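Alpha-L-rhamnosidase (Klebsiella oxytoca, PDB 4XHC) hydrolyses terminal alpha-L-rhamnose residues from rhamnosides, as a glycoside hydrolase of family GH78, and holds rhamnose in its pocket. Local coordinates at residues Leu245-Leu250 with Cys270-Phe274; His264-Arg268 with Tyr315-Asp321; Leu227-Met231 with Val256-Phe261. One frame throughout, in Å; residues are numbered along the deposited sequence.

Contact 1: Leu245-Leu250 with Cys270-Phe274. With RAM (alpha-L-rhamnopyranose), chain C.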
ATOM      1  N   LEU A 245     -25.204   7.516   1.201  1.00 53.28           N
ATOM      2  CA  LEU A 245     -26.570   7.944   1.507  1.00 52.76           C
ATOM      3  C   LEU A 245     -27.621   6.996   0.929  1.00 50.92           C
ATOM      4  O   LEU A 245     -27.742   6.884  -0.286  1.00 50.91           O
ATOM      5  CB  LEU A 245     -26.785   9.347   0.933  1.00 56.12           C
ATOM      6  CG  LEU A 245     -28.158  10.005   1.073  1.00 58.63           C
ATOM      7  CD1 LEU A 245     -28.531  10.208   2.537  1.00 58.80           C
ATOM      8  CD2 LEU A 245     -28.172  11.333   0.328  1.00 60.51           C
ATOM      9  N   TRP A 246     -28.374   6.320   1.800  1.00 50.24           N
ATOM     10  CA  TRP A 246     -29.522   5.475   1.397  1.00 49.67           C
ATOM     11  C   TRP A 246     -30.819   6.050   1.966  1.00 49.71           C
ATOM     12  O   TRP A 246     -30.833   6.613   3.061  1.00 50.10           O
ATOM     13  CB  TRP A 246     -29.377   4.041   1.921  1.00 48.34           C
ATOM     14  CG  TRP A 246     -28.328   3.182   1.267  1.00 48.02           C
ATOM     15  CD1 TRP A 246     -26.986   3.220   1.491  1.00 49.59           C
ATOM     16  CD2 TRP A 246     -28.544   2.114   0.342  1.00 46.93           C
ATOM     17  NE1 TRP A 246     -26.350   2.259   0.742  1.00 48.85           N
ATOM     18  CE2 TRP A 246     -27.285   1.564   0.030  1.00 47.40           C
ATOM     19  CE3 TRP A 246     -29.677   1.572  -0.264  1.00 47.40           C
ATOM     20  CZ2 TRP A 246     -27.126   0.498  -0.862  1.00 47.23           C
ATOM     21  CZ3 TRP A 246     -29.517   0.513  -1.160  1.00 47.37           C
ATOM     22  CH2 TRP A 246     -28.252  -0.011  -1.444  1.00 47.23           C
ATOM     23  N   LEU A 247     -31.925   5.867   1.256  1.00 49.68           N
ATOM     24  CA  LEU A 247     -33.170   6.537   1.638  1.00 49.74           C
ATOM     25  C   LEU A 247     -33.821   5.955   2.898  1.00 47.26           C
ATOM     26  O   LEU A 247     -34.322   6.694   3.729  1.00 46.88           O
ATOM     27  CB  LEU A 247     -34.169   6.550   0.479  1.00 51.28           C
ATOM     28  CG  LEU A 247     -34.660   7.964   0.156  1.00 53.04           C
ATOM     29  CD1 LEU A 247     -35.220   8.044  -1.257  1.00 54.24           C
ATOM     30  CD2 LEU A 247     -35.677   8.440   1.183  1.00 52.72           C
ATOM     31  N   GLY A 248     -33.811   4.639   3.046  1.00 45.97           N
ATOM     32  CA  GLY A 248     -34.379   4.009   4.235  1.00 45.97           C
ATOM     33  C   GLY A 248     -33.639   4.449   5.481  1.00 46.76           C
ATOM     34  O   GLY A 248     -34.257   4.742   6.518  1.00 46.01           O
ATOM     35  N   ASP A 249     -32.308   4.497   5.370  1.00 47.47           N
ATOM     36  CA  ASP A 249     -31.440   4.894   6.476  1.00 48.45           C
ATOM     37  C   ASP A 249     -31.662   6.369   6.824  1.00 50.23           C
ATOM     38  O   ASP A 249     -31.861   6.724   7.986  1.00 50.00           O
ATOM     39  CB  ASP A 249     -29.970   4.628   6.127  1.00 48.65           C
ATOM     40  CG  ASP A 249     -29.684   3.151   5.872  1.00 48.81           C
ATOM     41  OD1 ASP A 249     -30.250   2.595   4.910  1.00 47.86           O
ATOM     42  OD2 ASP A 249     -28.888   2.542   6.626  1.00 49.76           O
ATOM     43  N   LEU A 250     -31.643   7.216   5.797  1.00 51.88           N
ATOM     44  CA  LEU A 250     -31.934   8.645   5.934  1.00 52.39           C
ATOM     45  C   LEU A 250     -33.206   8.903   6.731  1.00 51.83           C
ATOM     46  O   LEU A 250     -33.234   9.781   7.589  1.00 54.19           O
ATOM     47  CB  LEU A 250     -32.064   9.293   4.547  1.00 53.18           C
ATOM     48  CG  LEU A 250     -32.499  10.760   4.493  1.00 54.68           C
ATOM     49  CD1 LEU A 250     -31.556  11.633   5.301  1.00 55.18           C
ATOM     50  CD2 LEU A 250     -32.565  11.247   3.057  1.00 56.53           C
ATOM     51  N   CYS A 270     -30.012  16.252   1.618  1.00 59.22           N
ATOM     52  CA  CYS A 270     -30.162  14.862   1.236  1.00 59.24           C
ATOM     53  C   CYS A 270     -31.480  14.631   0.504  1.00 56.73           C
ATOM     54  O   CYS A 270     -31.536  13.814  -0.412  1.00 55.18           O
ATOM     55  CB  CYS A 270     -29.956  13.944   2.453  1.00 60.96           C
ATOM     56  SG  CYS A 270     -28.211  13.955   3.032  1.00 68.82           S
ATOM     57  N   LEU A 271     -32.516  15.390   0.854  1.00 56.08           N
ATOM     58  CA  LEU A 271     -33.762  15.385   0.072  1.00 55.45           C
ATOM     59  C   LEU A 271     -33.548  15.861  -1.365  1.00 55.45           C
ATOM     60  O   LEU A 271     -34.059  15.250  -2.301  1.00 55.76           O
ATOM     61  CB  LEU A 271     -34.844  16.245   0.730  1.00 56.71           C
ATOM     62  CG  LEU A 271     -35.680  15.580   1.826  1.00 56.97           C
ATOM     63  CD1 LEU A 271     -36.436  16.630   2.631  1.00 58.96           C
ATOM     64  CD2 LEU A 271     -36.639  14.548   1.247  1.00 55.28           C
ATOM     65  N   TYR A 272     -32.800  16.946  -1.540  1.00 56.17           N
ATOM     66  CA  TYR A 272     -32.562  17.499  -2.876  1.00 57.10           C
ATOM     67  C   TYR A 272     -31.651  16.613  -3.717  1.00 55.65           C
ATOM     68  O   TYR A 272     -31.719  16.642  -4.944  1.00 55.92           O
ATOM     69  CB  TYR A 272     -31.994  18.927  -2.804  1.00 59.65           C
ATOM     70  CG  TYR A 272     -33.060  20.002  -2.695  1.00 62.53           C
ATOM     71  CD1 TYR A 272     -33.696  20.508  -3.833  1.00 63.93           C
ATOM     72  CD2 TYR A 272     -33.442  20.509  -1.457  1.00 63.65           C
ATOM     73  CE1 TYR A 272     -34.676  21.490  -3.737  1.00 65.28           C
ATOM     74  CE2 TYR A 272     -34.421  21.489  -1.353  1.00 66.14           C
ATOM     75  CZ  TYR A 272     -35.036  21.975  -2.491  1.00 66.25           C
ATOM     76  OH  TYR A 272     -36.001  22.944  -2.357  1.00 67.01           O
ATOM     77  N   LEU A 273     -30.791  15.840  -3.064  1.00 55.06           N
ATOM     78  CA  LEU A 273     -29.922  14.922  -3.778  1.00 55.66           C
ATOM     79  C   LEU A 273     -30.742  13.814  -4.446  1.00 54.61           C
ATOM     80  O   LEU A 273     -30.617  13.588  -5.645  1.00 55.42           O
ATOM     81  CB  LEU A 273     -28.869  14.314  -2.843  1.00 56.17           C
ATOM     82  CG  LEU A 273     -27.686  15.211  -2.467  1.00 57.08           C
ATOM     83  CD1 LEU A 273     -26.867  14.573  -1.358  1.00 56.38           C
ATOM     84  CD2 LEU A 273     -26.806  15.494  -3.672  1.00 58.16           C
ATOM     85  N   PHE A 274     -31.585  13.138  -3.674  1.00 53.57           N
ATOM     86  CA  PHE A 274     -32.452  12.098  -4.229  1.00 52.85           C
ATOM     87  C   PHE A 274     -33.384  12.644  -5.311  1.00 54.58           C
ATOM     88  O   PHE A 274     -33.633  11.968  -6.298  1.00 57.35           O
ATOM     89  CB  PHE A 274     -33.291  11.438  -3.140  1.00 51.36           C
ATOM     90  CG  PHE A 274     -32.539  10.435  -2.325  1.00 50.53           C
ATOM     91  CD1 PHE A 274     -32.278   9.175  -2.835  1.00 50.61           C
ATOM     92  CD2 PHE A 274     -32.096  10.744  -1.051  1.00 50.61           C
ATOM     93  CE1 PHE A 274     -31.588   8.237  -2.086  1.00 50.55           C
ATOM     94  CE2 PHE A 274     -31.400   9.819  -0.300  1.00 50.10           C
ATOM     95  CZ  PHE A 274     -31.146   8.561  -0.816  1.00 50.21           C
TER
HETATM   96  C1  RAM C 900     -27.371  -2.443   2.770  1.00 42.92           C
HETATM   97  C2  RAM C 900     -27.146  -1.556   3.979  1.00 43.00           C
HETATM   98  C3  RAM C 900     -28.019  -0.318   3.905  1.00 44.08           C
HETATM   99  C4  RAM C 900     -29.405  -0.711   3.422  1.00 44.03           C
HETATM  100  C5  RAM C 900     -29.304  -1.173   1.978  1.00 45.45           C
HETATM  101  C6  RAM C 900     -30.318  -2.230   1.617  1.00 47.24           C
HETATM  102  O1  RAM C 900     -26.151  -2.915   2.352  1.00 43.00           O
HETATM  103  O2  RAM C 900     -27.522  -2.319   5.113  1.00 43.68           O
HETATM  104  O3  RAM C 900     -28.114   0.313   5.184  1.00 46.08           O
HETATM  105  O4  RAM C 900     -30.284   0.396   3.489  1.00 43.03           O
HETATM  106  O5  RAM C 900     -27.991  -1.714   1.717  1.00 45.97           O

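Contact 2: His264-Arg268 with Tyr315-Asp321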
ATOM      1  N   HIS A 264     -30.995  20.529  10.245  1.00 70.84           N
ATOM      2  CA  HIS A 264     -32.058  20.423   9.237  1.00 69.99           C
ATOM      3  C   HIS A 264     -31.542  20.712   7.839  1.00 69.22           C
ATOM      4  O   HIS A 264     -32.032  20.144   6.871  1.00 67.84           O
ATOM      5  CB  HIS A 264     -33.232  21.355   9.577  1.00 71.20           C
ATOM      6  CG  HIS A 264     -33.903  21.019  10.872  1.00 72.47           C
ATOM      7  ND1 HIS A 264     -34.055  21.933  11.894  1.00 74.08           N
ATOM      8  CD2 HIS A 264     -34.429  19.853  11.325  1.00 71.22           C
ATOM      9  CE1 HIS A 264     -34.657  21.352  12.915  1.00 74.60           C
ATOM     10  NE2 HIS A 264     -34.895  20.090  12.596  1.00 73.13           N
ATOM     11  N   ASP A 265     -30.550  21.588   7.739  1.00 71.10           N
ATOM     12  CA  ASP A 265     -29.888  21.858   6.462  1.00 72.62           C
ATOM     13  C   ASP A 265     -29.370  20.576   5.795  1.00 68.86           C
ATOM     14  O   ASP A 265     -29.368  20.459   4.571  1.00 66.50           O
ATOM     15  CB  ASP A 265     -28.746  22.885   6.637  1.00 77.02           C
ATOM     16  CG  ASP A 265     -27.744  22.492   7.732  1.00 79.38           C
ATOM     17  OD1 ASP A 265     -28.165  22.289   8.887  1.00 81.71           O
ATOM     18  OD2 ASP A 265     -26.534  22.400   7.444  1.00 80.30           O
ATOM     19  N   LEU A 266     -28.931  19.618   6.601  1.00 67.61           N
ATOM     20  CA  LEU A 266     -28.380  18.382   6.068  1.00 66.80           C
ATOM     21  C   LEU A 266     -29.470  17.423   5.585  1.00 62.68           C
ATOM     22  O   LEU A 266     -29.269  16.682   4.628  1.00 59.44           O
ATOM     23  CB  LEU A 266     -27.484  17.712   7.119  1.00 69.45           C
ATOM     24  CG  LEU A 266     -26.661  16.519   6.628  1.00 69.59           C
ATOM     25  CD1 LEU A 266     -25.757  16.915   5.469  1.00 71.08           C
ATOM     26  CD2 LEU A 266     -25.855  15.921   7.771  1.00 71.33           C
ATOM     27  N   VAL A 267     -30.620  17.434   6.251  1.00 63.11           N
ATOM     28  CA  VAL A 267     -31.780  16.643   5.801  1.00 60.28           C
ATOM     29  C   VAL A 267     -32.286  17.205   4.478  1.00 59.00           C
ATOM     30  O   VAL A 267     -32.630  16.474   3.556  1.00 58.36           O
ATOM     31  CB  VAL A 267     -32.933  16.653   6.834  1.00 59.53           C
ATOM     32  CG1 VAL A 267     -34.119  15.847   6.325  1.00 57.42           C
ATOM     33  CG2 VAL A 267     -32.452  16.097   8.168  1.00 60.43           C
ATOM     34  N   ARG A 268     -32.318  18.522   4.404  1.00 61.44           N
ATOM     35  CA  ARG A 268     -32.704  19.233   3.193  1.00 62.88           C
ATOM     36  C   ARG A 268     -31.771  18.920   2.032  1.00 61.94           C
ATOM     37  O   ARG A 268     -32.235  18.681   0.925  1.00 60.24           O
ATOM     38  CB  ARG A 268     -32.682  20.732   3.466  1.00 65.32           C
ATOM     39  CG  ARG A 268     -33.284  21.580   2.377  1.00 66.34           C
ATOM     40  CD  ARG A 268     -33.138  23.036   2.753  1.00 69.38           C
ATOM     41  NE  ARG A 268     -33.630  23.892   1.685  1.00 70.75           N
ATOM     42  CZ  ARG A 268     -33.144  25.093   1.399  1.00 73.30           C
ATOM     43  NH1 ARG A 268     -32.128  25.601   2.093  1.00 73.99           N
ATOM     44  NH2 ARG A 268     -33.676  25.790   0.403  1.00 74.88           N
ATOM     45  N   TYR A 315     -39.740  16.261   7.613  1.00 57.56           N
ATOM     46  CA  TYR A 315     -38.894  17.453   7.457  1.00 58.69           C
ATOM     47  C   TYR A 315     -39.712  18.737   7.546  1.00 60.74           C
ATOM     48  O   TYR A 315     -39.271  19.720   8.152  1.00 61.89           O
ATOM     49  CB  TYR A 315     -38.114  17.430   6.129  1.00 58.54           C
ATOM     50  CG  TYR A 315     -37.391  18.734   5.849  1.00 60.88           C
ATOM     51  CD1 TYR A 315     -36.204  19.056   6.513  1.00 61.84           C
ATOM     52  CD2 TYR A 315     -37.908  19.663   4.946  1.00 62.64           C
ATOM     53  CE1 TYR A 315     -35.548  20.262   6.280  1.00 63.86           C
ATOM     54  CE2 TYR A 315     -37.256  20.870   4.705  1.00 65.24           C
ATOM     55  CZ  TYR A 315     -36.077  21.168   5.375  1.00 65.12           C
ATOM     56  OH  TYR A 315     -35.432  22.364   5.139  1.00 65.73           O
ATOM     57  N   LEU A 316     -40.899  18.727   6.941  1.00 60.50           N
ATOM     58  CA  LEU A 316     -41.813  19.850   7.059  1.00 63.34           C
ATOM     59  C   LEU A 316     -42.252  20.065   8.515  1.00 64.82           C
ATOM     60  O   LEU A 316     -42.223  21.195   8.997  1.00 64.98           O
ATOM     61  CB  LEU A 316     -43.030  19.642   6.158  1.00 64.64           C
ATOM     62  CG  LEU A 316     -44.085  20.759   6.157  1.00 67.58           C
ATOM     63  CD1 LEU A 316     -43.468  22.084   5.729  1.00 70.14           C
ATOM     64  CD2 LEU A 316     -45.264  20.386   5.268  1.00 67.35           C
ATOM     65  N   GLN A 317     -42.640  18.986   9.203  1.00 65.53           N
ATOM     66  CA  GLN A 317     -43.093  19.064  10.606  1.00 69.16           C
ATOM     67  C   GLN A 317     -42.043  19.667  11.529  1.00 70.71           C
ATOM     68  O   GLN A 317     -42.354  20.493  12.381  1.00 72.56           O
ATOM     69  CB  GLN A 317     -43.461  17.673  11.154  1.00 69.77           C
ATOM     70  CG  GLN A 317     -44.691  16.997  10.540  1.00 71.63           C
ATOM     71  CD  GLN A 317     -45.872  17.929  10.336  1.00 74.85           C
ATOM     72  OE1 GLN A 317     -46.506  18.378  11.296  1.00 76.67           O
ATOM     73  NE2 GLN A 317     -46.172  18.223   9.074  1.00 74.97           N
ATOM     74  N   SER A 318     -40.796  19.238  11.346  1.00 70.45           N
ATOM     75  CA  SER A 318     -39.695  19.595  12.238  1.00 70.84           C
ATOM     76  C   SER A 318     -38.992  20.905  11.899  1.00 71.33           C
ATOM     77  O   SER A 318     -38.648  21.662  12.796  1.00 73.09           O
ATOM     78  CB  SER A 318     -38.668  18.484  12.215  1.00 69.52           C
ATOM     79  OG  SER A 318     -38.183  18.290  10.900  1.00 71.04           O
ATOM     80  N   ALA A 319     -38.749  21.146  10.613  1.00 70.68           N
ATOM     81  CA  ALA A 319     -38.044  22.354  10.155  1.00 72.82           C
ATOM     82  C   ALA A 319     -38.976  23.514   9.781  1.00 76.08           C
ATOM     83  O   ALA A 319     -38.546  24.662   9.792  1.00 77.96           O
ATOM     84  CB  ALA A 319     -37.153  22.015   8.972  1.00 71.22           C
ATOM     85  N   GLU A 320     -40.228  23.209   9.428  1.00 77.47           N
ATOM     86  CA  GLU A 320     -41.243  24.219   9.069  1.00 80.12           C
ATOM     87  C   GLU A 320     -40.842  25.033   7.831  1.00 81.16           C
ATOM     88  O   GLU A 320     -41.021  26.253   7.779  1.00 82.70           O
ATOM     89  CB  GLU A 320     -41.554  25.124  10.267  1.00 83.54           C
ATOM     90  CG  GLU A 320     -42.004  24.350  11.502  1.00 84.88           C
ATOM     91  CD  GLU A 320     -42.214  25.218  12.738  1.00 88.90           C
ATOM     92  OE1 GLU A 320     -41.882  26.426  12.712  1.00 91.74           O
ATOM     93  OE2 GLU A 320     -42.714  24.683  13.750  1.00 88.77           O
ATOM     94  N   ASP A 321     -40.332  24.320   6.825  1.00 79.59           N
ATOM     95  CA  ASP A 321     -39.806  24.909   5.597  1.00 80.45           C
ATOM     96  C   ASP A 321     -40.792  24.618   4.461  1.00 79.86           C
ATOM     97  O   ASP A 321     -40.664  23.613   3.753  1.00 77.38           O
ATOM     98  CB  ASP A 321     -38.420  24.308   5.315  1.00 80.28           C
ATOM     99  CG  ASP A 321     -37.728  24.904   4.084  1.00 81.77           C
ATOM    100  OD1 ASP A 321     -38.265  25.836   3.453  1.00 83.76           O
ATOM    101  OD2 ASP A 321     -36.624  24.418   3.749  1.00 80.58           O
TER

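Contact 3: Leu227-Met231 with Val256-Phe261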
ATOM      1  N   LEU A 227     -24.880   8.080  15.618  1.00 54.33           N
ATOM      2  CA  LEU A 227     -25.340   9.066  14.646  1.00 56.82           C
ATOM      3  C   LEU A 227     -24.208  10.027  14.297  1.00 57.12           C
ATOM      4  O   LEU A 227     -24.004  10.352  13.130  1.00 56.67           O
ATOM      5  CB  LEU A 227     -26.558   9.843  15.171  1.00 59.01           C
ATOM      6  CG  LEU A 227     -27.060  10.966  14.251  1.00 59.70           C
ATOM      7  CD1 LEU A 227     -27.482  10.431  12.889  1.00 57.07           C
ATOM      8  CD2 LEU A 227     -28.203  11.714  14.911  1.00 61.95           C
ATOM      9  N   GLN A 228     -23.484  10.476  15.316  1.00 57.36           N
ATOM     10  CA  GLN A 228     -22.409  11.430  15.123  1.00 57.78           C
ATOM     11  C   GLN A 228     -21.390  10.964  14.095  1.00 55.71           C
ATOM     12  O   GLN A 228     -20.964  11.738  13.249  1.00 56.81           O
ATOM     13  CB  GLN A 228     -21.700  11.698  16.437  1.00 59.65           C
ATOM     14  CG  GLN A 228     -20.554  12.680  16.299  1.00 61.76           C
ATOM     15  CD  GLN A 228     -20.034  13.130  17.639  1.00 64.03           C
ATOM     16  OE1 GLN A 228     -19.244  12.432  18.273  1.00 64.31           O
ATOM     17  NE2 GLN A 228     -20.479  14.300  18.084  1.00 65.63           N
ATOM     18  N   ASN A 229     -20.993   9.704  14.173  1.00 53.90           N
ATOM     19  CA  ASN A 229     -19.988   9.188  13.250  1.00 55.09           C
ATOM     20  C   ASN A 229     -20.539   8.956  11.839  1.00 54.44           C
ATOM     21  O   ASN A 229     -19.786   8.980  10.861  1.00 56.18           O
ATOM     22  CB  ASN A 229     -19.313   7.929  13.814  1.00 54.55           C
ATOM     23  CG  ASN A 229     -18.355   8.242  14.962  1.00 55.90           C
ATOM     24  OD1 ASN A 229     -18.056   9.402  15.239  1.00 57.65           O
ATOM     25  ND2 ASN A 229     -17.885   7.211  15.643  1.00 56.39           N
ATOM     26  N   CYS A 230     -21.847   8.764  11.733  1.00 52.83           N
ATOM     27  CA  CYS A 230     -22.497   8.611  10.440  1.00 51.95           C
ATOM     28  C   CYS A 230     -22.756   9.961   9.746  1.00 52.45           C
ATOM     29  O   CYS A 230     -22.874  10.016   8.522  1.00 51.29           O
ATOM     30  CB  CYS A 230     -23.793   7.807  10.602  1.00 51.44           C
ATOM     31  SG  CYS A 230     -23.523   6.024  10.772  1.00 53.45           S
ATOM     32  N   MET A 231     -22.839  11.041  10.523  1.00 53.72           N
ATOM     33  CA  MET A 231     -23.062  12.381   9.967  1.00 56.37           C
ATOM     34  C   MET A 231     -21.773  13.001   9.433  1.00 55.73           C
ATOM     35  O   MET A 231     -20.929  13.441  10.203  1.00 55.74           O
ATOM     36  CB  MET A 231     -23.704  13.308  11.005  1.00 59.34           C
ATOM     37  CG  MET A 231     -25.190  13.038  11.211  1.00 60.84           C
ATOM     38  SD  MET A 231     -25.931  14.044  12.512  1.00 63.90           S
ATOM     39  CE  MET A 231     -25.884  15.662  11.740  1.00 66.40           C
ATOM     40  N   VAL A 256     -33.707  11.103  14.430  1.00 54.73           N
ATOM     41  CA  VAL A 256     -32.804  11.211  15.570  1.00 55.49           C
ATOM     42  C   VAL A 256     -32.129  12.579  15.558  1.00 56.44           C
ATOM     43  O   VAL A 256     -32.005  13.230  16.590  1.00 56.65           O
ATOM     44  CB  VAL A 256     -31.744  10.089  15.563  1.00 55.75           C
ATOM     45  CG1 VAL A 256     -30.872  10.157  16.812  1.00 56.01           C
ATOM     46  CG2 VAL A 256     -32.414   8.723  15.454  1.00 55.59           C
ATOM     47  N   ASN A 257     -31.715  13.013  14.375  1.00 56.56           N
ATOM     48  CA  ASN A 257     -31.143  14.336  14.191  1.00 59.37           C
ATOM     49  C   ASN A 257     -32.045  15.422  14.778  1.00 62.26           C
ATOM     50  O   ASN A 257     -31.576  16.357  15.423  1.00 66.62           O
ATOM     51  CB  ASN A 257     -30.924  14.587  12.699  1.00 59.34           C
ATOM     52  CG  ASN A 257     -30.419  15.984  12.409  1.00 60.95           C
ATOM     53  OD1 ASN A 257     -29.314  16.348  12.790  1.00 60.48           O
ATOM     54  ND2 ASN A 257     -31.242  16.778  11.740  1.00 62.77           N
ATOM     55  N   ASP A 258     -33.337  15.274  14.550  1.00 63.13           N
ATOM     56  CA  ASP A 258     -34.343  16.206  15.028  1.00 67.31           C
ATOM     57  C   ASP A 258     -34.246  16.583  16.507  1.00 66.67           C
ATOM     58  O   ASP A 258     -34.469  17.726  16.870  1.00 66.36           O
ATOM     59  CB  ASP A 258     -35.722  15.599  14.786  1.00 71.95           C
ATOM     60  CG  ASP A 258     -36.659  16.554  14.133  1.00 77.56           C
ATOM     61  OD1 ASP A 258     -36.233  17.165  13.124  1.00 83.18           O
ATOM     62  OD2 ASP A 258     -37.806  16.679  14.619  1.00 82.12           O
ATOM     63  N   VAL A 259     -33.926  15.607  17.346  1.00 66.76           N
ATOM     64  CA  VAL A 259     -33.892  15.785  18.803  1.00 67.26           C
ATOM     65  C   VAL A 259     -32.475  15.745  19.387  1.00 65.80           C
ATOM     66  O   VAL A 259     -32.308  15.784  20.600  1.00 68.13           O
ATOM     67  CB  VAL A 259     -34.745  14.705  19.522  1.00 67.04           C
ATOM     68  CG1 VAL A 259     -36.205  14.828  19.120  1.00 66.77           C
ATOM     69  CG2 VAL A 259     -34.224  13.296  19.233  1.00 64.63           C
ATOM     70  N   THR A 260     -31.463  15.655  18.532  1.00 63.76           N
ATOM     71  CA  THR A 260     -30.071  15.711  18.969  1.00 63.31           C
ATOM     72  C   THR A 260     -29.406  16.952  18.371  1.00 63.61           C
ATOM     73  O   THR A 260     -29.454  18.019  18.982  1.00 65.22           O
ATOM     74  CB  THR A 260     -29.291  14.426  18.606  1.00 61.18           C
ATOM     75  OG1 THR A 260     -29.369  14.186  17.194  1.00 60.60           O
ATOM     76  CG2 THR A 260     -29.850  13.226  19.356  1.00 60.03           C
ATOM     77  N   PHE A 261     -28.825  16.826  17.176  1.00 61.65           N
ATOM     78  CA  PHE A 261     -27.983  17.884  16.613  1.00 63.45           C
ATOM     79  C   PHE A 261     -28.738  18.925  15.801  1.00 64.61           C
ATOM     80  O   PHE A 261     -28.189  19.979  15.497  1.00 67.01           O
ATOM     81  CB  PHE A 261     -26.876  17.284  15.758  1.00 62.57           C
ATOM     82  CG  PHE A 261     -25.972  16.353  16.507  1.00 62.11           C
ATOM     83  CD1 PHE A 261     -24.947  16.846  17.296  1.00 63.54           C
ATOM     84  CD2 PHE A 261     -26.151  14.983  16.423  1.00 60.09           C
ATOM     85  CE1 PHE A 261     -24.116  15.988  17.992  1.00 62.68           C
ATOM     86  CE2 PHE A 261     -25.326  14.121  17.115  1.00 59.65           C
ATOM     87  CZ  PHE A 261     -24.304  14.623  17.898  1.00 61.18           C
TER

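Contact 1: Leu245-Leu250 with Cys270-Phe274
Behind the floor of the rhamnose pocket, Leu245, Leu247 and Leu250 close round the ring of Phe274, which reaches over from helix 264-276. Leu247 lies on one face of that ring: its CG stands 3.6 Å from the ring centroid of Phe274 and only 9° off the normal, a CH-pi contact, and its CD1 lies over the CD1 side of the same ring. Leu245 and Phe274 approach each other head-on from their two segments, with Leu245 CG 3.5 Å from Phe274 CE2, while Leu245 CD2 touches Leu273 CD1. Both methyls of Leu245 also meet Cys270 SG. Leu250, its CG turned trans to the main-chain nitrogen (chi1 174°), brings CD2 against both Cys270 CB and Phe274 CE2, 3.8 Å from each. No hydrogen bond crosses here; the side-chain contacts are apolar and buried, and the backbone at Trp246-Leu247 also lies against the tip of the ring.

Trp246 and Asp249 point the other way. Asp249 grips two neighbouring rhamnose hydroxyls: O4 donates to OD1 at 2.6 Å and O3 to OD2 at 2.8 Å. The Trp246 indole lies under the sugar, whose C5 is 3.4 Å above its plane, offset toward the rim. Tyr304, Glu506 and His528 add further bonds. The start of helix 247-259 thus carries pocket residues on one side and core leucines on the other, consistent with the (alpha/alpha)6 barrel of GH78 enzymes.

Contact 2: His264-Arg268 with Tyr315-Asp321
The imidazole of His264 carries the methyl of Ala319 on one face, CB lying 3.9 Å above the ring plane and offset toward the rim, in a CH-pi contact. That same methyl also sits over a face of the Tyr315 ring, 3.6 Å above its plane, again near the rim, so one small residue spaces two flat groups. At the edge of the phenol, in its plane, is Asp321 OD2. Obliquely to the ring come Val267, whose CG1 is 3.8 Å from Tyr315 CD1, and the CB of Arg268.

Helices 264-276 and 302-319 run nearly antiparallel here, at 159° with their local axes 11.0 Å apart. Tyr315 bridges the space between them because its CG is anti to the backbone N (chi1 172°), which carries the ring across to helix 264-276, its hydroxyl beside the Arg268 chain. Tyr315 OH donates to Asp321 OD2 at 2.8 Å, using the anti lone pair of that oxygen. Arg268 runs extended from CG to NE past the hydroxyl at a slant, with CD 3.4 Å from Tyr315 OH. Its guanidinium and the phenol ring have nearly parallel planes, 9° apart, but the groups are displaced from each other and do not stack.

Arg268 NE and Asp321 OD2 form only a long salt bridge, the oxygen standing well out of the guanidinium plane, and Thr324 takes hydrogen bonds with both of those atoms. The attraction is therefore probably one of charge alone, without an N-H aimed at the carboxylate; directional bonding at Asp321 OD2 comes instead from Tyr315 and Thr324.

Contact 3: Leu227-Met231 with Val256-Phe261
Leu227 packs the end of helix 214-230 against the C-terminal part of helix 247-259, within the six-hairpin glycosidase domain, probably an (alpha/alpha)6 barrel, and it makes the tight part of the contact. Its CD2 does all the close work: it lies 3.6 Å from Val256 CG1, equally near Thr260 OG1, and at the edge of the Phe261 ring, near its plane. A trans chi1 of 176° followed by the turn at chi2 sends that methyl across into the neighbouring segment.

Farther along, the fit is looser and more polar. Met231 SD sits 4.0 Å from Phe261 CD2 in an oblique Met-aromatic contact, with the sulfur 49° off the ring normal. A bend at chi3 turns the methyl instead to Asn257, where CE meets OD1, an oxygen already bonded to the backbone N of Arg263. On the partly exposed side, the amide of Gln228 meets Phe261 obliquely, their planes 36° apart and NE2 3.8 Å from Phe261 CZ, while Ala202 O accepts that amide's hydrogen bond.

Thr260 folds back on the preceding turn: its OG1 donates to Val256 O at 2.9 Å from above the carbonyl plane, while Val259 N reaches the same oxygen from the opposite face.

All three contacts lie in the catalytic six-hairpin domain, their centres 13 to 15 Å apart. Along the chain, contact 3 closes before contact 2 opens, whereas the segments of contact 1 alternate with those of each of the others. Helix 247-259 starts in contact 1 and supplies its later turns to contact 3; helix 264-276 serves contact 2 first and contact 1 farther on. Contacts 1 and 2 touch where Leu271 packs on Tyr315, and contacts 2 and 3 meet through His264 and Asp258, probably hydrogen-bonded. Contacts 1 and 3 do not touch. Successive helices are thus packed together from the sugar-binding side of contact 1 out to the partly exposed contact 2.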